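Local coordinates for uncharacterized bacterial lipoprotein (Bacteroides thetaiotaomicron VPI-5482, PDB 3GF6) that is of unknown function but is a bacterial lipoprotein with an all-beta fold, at residues L54-F59 with L87-G92. Residues are numbered along the deposited sequence; the frame is centred on the assembly and turned at random.
Sequences LGKLTF and LGYKDG. With EDO (1,2-ethanediol), chain E.
The side chains of Lys56 and Tyr89 cross, each ending as donor to a backbone carbonyl of the opposite segment, a compact example of how a loop is fastened to a strand without pairing with it. Tyr89 holds CG anti to its backbone N (chi1 -172°); the far end of the ring comes close to Leu54 and Lys56, and its hydroxyl donates to Leu54 O over 2.6 Å, from a position tilted 30° out of the carbonyl plane. In the other direction the extended chain of Lys56 runs obliquely across the ring, and NZ donates to Tyr89 O at 2.7 Å, lying in the plane of that carbonyl with a C=O...N angle of 160°. Between the two bonds the aliphatic part of the lysine packs on the phenol: CB sits over one face, 4.0 Å from the ring centroid in a CH-pi contact, while CD lies above the same ring nearer its rim, 4.2 Å from CE1.

Packing slackens toward Thr58 and Gly92, whose closest atoms, Thr58 CG2 and Gly92 CA, are 4.4 Å apart. There a water hydrogen-bonded to Thr58 OG1 (3.0 Å) and Gly88 O (2.8 Å) bridges the segments; Thr58 OG1 is also hydrogen-bonded to Asn195 of strand 187-198. On the solvent side the side chains of Leu54 and Lys90 point away from the other segment, and Leu54 N donates to an ethanediol probably taken up from the crystallisation liquor. Gly88 to Asp91 form a type I beta turn, and Leu87 and Gly88 opposite Asp91 make a classic beta bulge. Tyr89 and Lys56 together hold this turn against the start of strand 56-62, the antiparallel partner of strand 82-85, in a two-sheet antiparallel fold consistent with a C1q/TNF-like jelly roll.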
loop_
_atom_site.group_PDB
_atom_site.type_symbol
_atom_site.label_atom_id
_atom_site.label_comp_id
_atom_site.label_asym_id
_atom_site.label_seq_id
_atom_site.Cartn_x
_atom_site.Cartn_y
_atom_site.Cartn_z
ATOM N N LEU A 54 -14.791 21.638 2.359
ATOM C CA LEU A 54 -13.749 21.709 1.358
ATOM C C LEU A 54 -12.382 21.463 1.978
ATOM O O LEU A 54 -12.115 21.817 3.136
ATOM C CB LEU A 54 -13.727 23.106 0.724
ATOM C CG LEU A 54 -15.042 23.580 0.125
ATOM C CD1 LEU A 54 -14.889 24.970 -0.464
ATOM C CD2 LEU A 54 -15.539 22.591 -0.919
ATOM N N GLY A 55 -11.519 20.902 1.163
ATOM C CA GLY A 55 -10.076 21.075 1.321
ATOM C C GLY A 55 -9.220 19.882 1.725
ATOM O O GLY A 55 -7.999 20.028 1.821
ATOM N N LYS A 56 -9.823 18.740 2.006
ATOM C CA LYS A 56 -9.061 17.578 2.466
ATOM C C LYS A 56 -9.685 16.257 2.030
ATOM O O LYS A 56 -10.893 16.066 2.164
ATOM C CB LYS A 56 -8.991 17.628 3.993
ATOM C CG LYS A 56 -8.078 16.637 4.655
ATOM C CD LYS A 56 -8.094 16.997 6.168
ATOM C CE LYS A 56 -7.742 15.870 7.092
ATOM N NZ LYS A 56 -8.189 16.302 8.500
ATOM N N LEU A 57 -8.846 15.372 1.516
ATOM C CA LEU A 57 -9.255 14.004 1.163
ATOM C C LEU A 57 -8.218 12.992 1.656
ATOM O O LEU A 57 -7.115 12.902 1.090
ATOM C CB LEU A 57 -9.441 13.896 -0.344
ATOM C CG LEU A 57 -10.463 14.822 -1.014
ATOM C CD1 LEU A 57 -10.221 14.803 -2.537
ATOM C CD2 LEU A 57 -11.885 14.403 -0.677
ATOM N N THR A 58 -8.599 12.221 2.663
ATOM C CA THR A 58 -7.727 11.185 3.257
ATOM C C THR A 58 -8.251 9.829 2.782
ATOM O O THR A 58 -9.445 9.506 2.984
ATOM C CB THR A 58 -7.726 11.269 4.757
ATOM O OG1 THR A 58 -7.451 12.623 5.157
ATOM C CG2 THR A 58 -6.668 10.298 5.302
ATOM N N PHE A 59 -7.388 9.038 2.132
ATOM C CA PHE A 59 -7.811 7.738 1.607
ATOM C C PHE A 59 -6.690 6.772 1.505
ATOM O O PHE A 59 -5.514 7.167 1.570
ATOM C CB PHE A 59 -8.551 7.860 0.257
ATOM C CG PHE A 59 -7.799 8.603 -0.794
ATOM C CD1 PHE A 59 -6.834 7.983 -1.587
ATOM C CD2 PHE A 59 -8.040 9.939 -0.992
ATOM C CE1 PHE A 59 -6.118 8.750 -2.547
ATOM C CE2 PHE A 59 -7.348 10.672 -1.950
ATOM C CZ PHE A 59 -6.410 10.069 -2.732
ATOM N N LEU A 87 -12.576 7.583 7.652
ATOM C CA LEU A 87 -13.892 7.649 8.316
ATOM C C LEU A 87 -14.553 9.030 8.210
ATOM O O LEU A 87 -15.794 9.142 8.169
ATOM C CB LEU A 87 -13.768 7.267 9.773
ATOM C CG LEU A 87 -13.684 5.771 10.067
ATOM C CD1 LEU A 87 -13.180 5.582 11.531
ATOM C CD2 LEU A 87 -15.016 5.114 9.862
ATOM N N GLY A 88 -13.749 10.081 8.160
ATOM C CA GLY A 88 -14.288 11.411 7.864
ATOM C C GLY A 88 -13.236 12.478 7.670
ATOM O O GLY A 88 -12.034 12.202 7.727
ATOM N N TYR A 89 -13.701 13.709 7.469
ATOM C CA TYR A 89 -12.826 14.801 7.213
ATOM C C TYR A 89 -11.840 14.983 8.354
ATOM O O TYR A 89 -10.664 15.305 8.117
ATOM C CB TYR A 89 -13.675 16.067 6.994
ATOM C CG TYR A 89 -12.922 17.281 6.535
ATOM C CD1 TYR A 89 -12.222 18.069 7.437
ATOM C CD2 TYR A 89 -12.978 17.704 5.199
ATOM C CE1 TYR A 89 -11.553 19.207 7.024
ATOM C CE2 TYR A 89 -12.319 18.843 4.781
ATOM C CZ TYR A 89 -11.613 19.601 5.690
ATOM O OH TYR A 89 -10.952 20.724 5.238
ATOM N N LYS A 90 -12.301 14.727 9.579
ATOM C CA LYS A 90 -11.418 14.892 10.746
ATOM C C LYS A 90 -10.961 13.568 11.369
ATOM O O LYS A 90 -10.382 13.576 12.468
ATOM C CB LYS A 90 -12.120 15.778 11.772
ATOM C CG LYS A 90 -12.222 17.221 11.275
ATOM C CD LYS A 90 -12.573 18.254 12.340
ATOM C CE LYS A 90 -11.333 18.880 12.998
ATOM N NZ LYS A 90 -11.685 20.134 13.783
ATOM N N ASP A 91 -11.172 12.459 10.652
ATOM C CA ASP A 91 -10.813 11.130 11.156
ATOM C C ASP A 91 -10.073 10.314 10.115
ATOM O O ASP A 91 -10.686 9.808 9.168
ATOM C CB ASP A 91 -12.059 10.378 11.626
ATOM C CG ASP A 91 -11.736 9.133 12.426
ATOM O OD1 ASP A 91 -10.590 8.615 12.320
ATOM O OD2 ASP A 91 -12.648 8.676 13.192
ATOM N N GLY A 92 -8.752 10.203 10.315
ATOM C CA GLY A 92 -7.906 9.479 9.401
ATOM C C GLY A 92 -7.915 7.971 9.610
ATOM O O GLY A 92 -7.266 7.239 8.892
HETATM C C1 EDO E . -15.134 24.832 4.328
HETATM O O1 EDO E . -15.899 24.064 3.447
HETATM C C2 EDO E . -16.107 25.567 5.214
HETATM O O2 EDO E . -16.153 24.873 6.456
HETATM O O HOH W 1 -9.295 12.459 7.468
#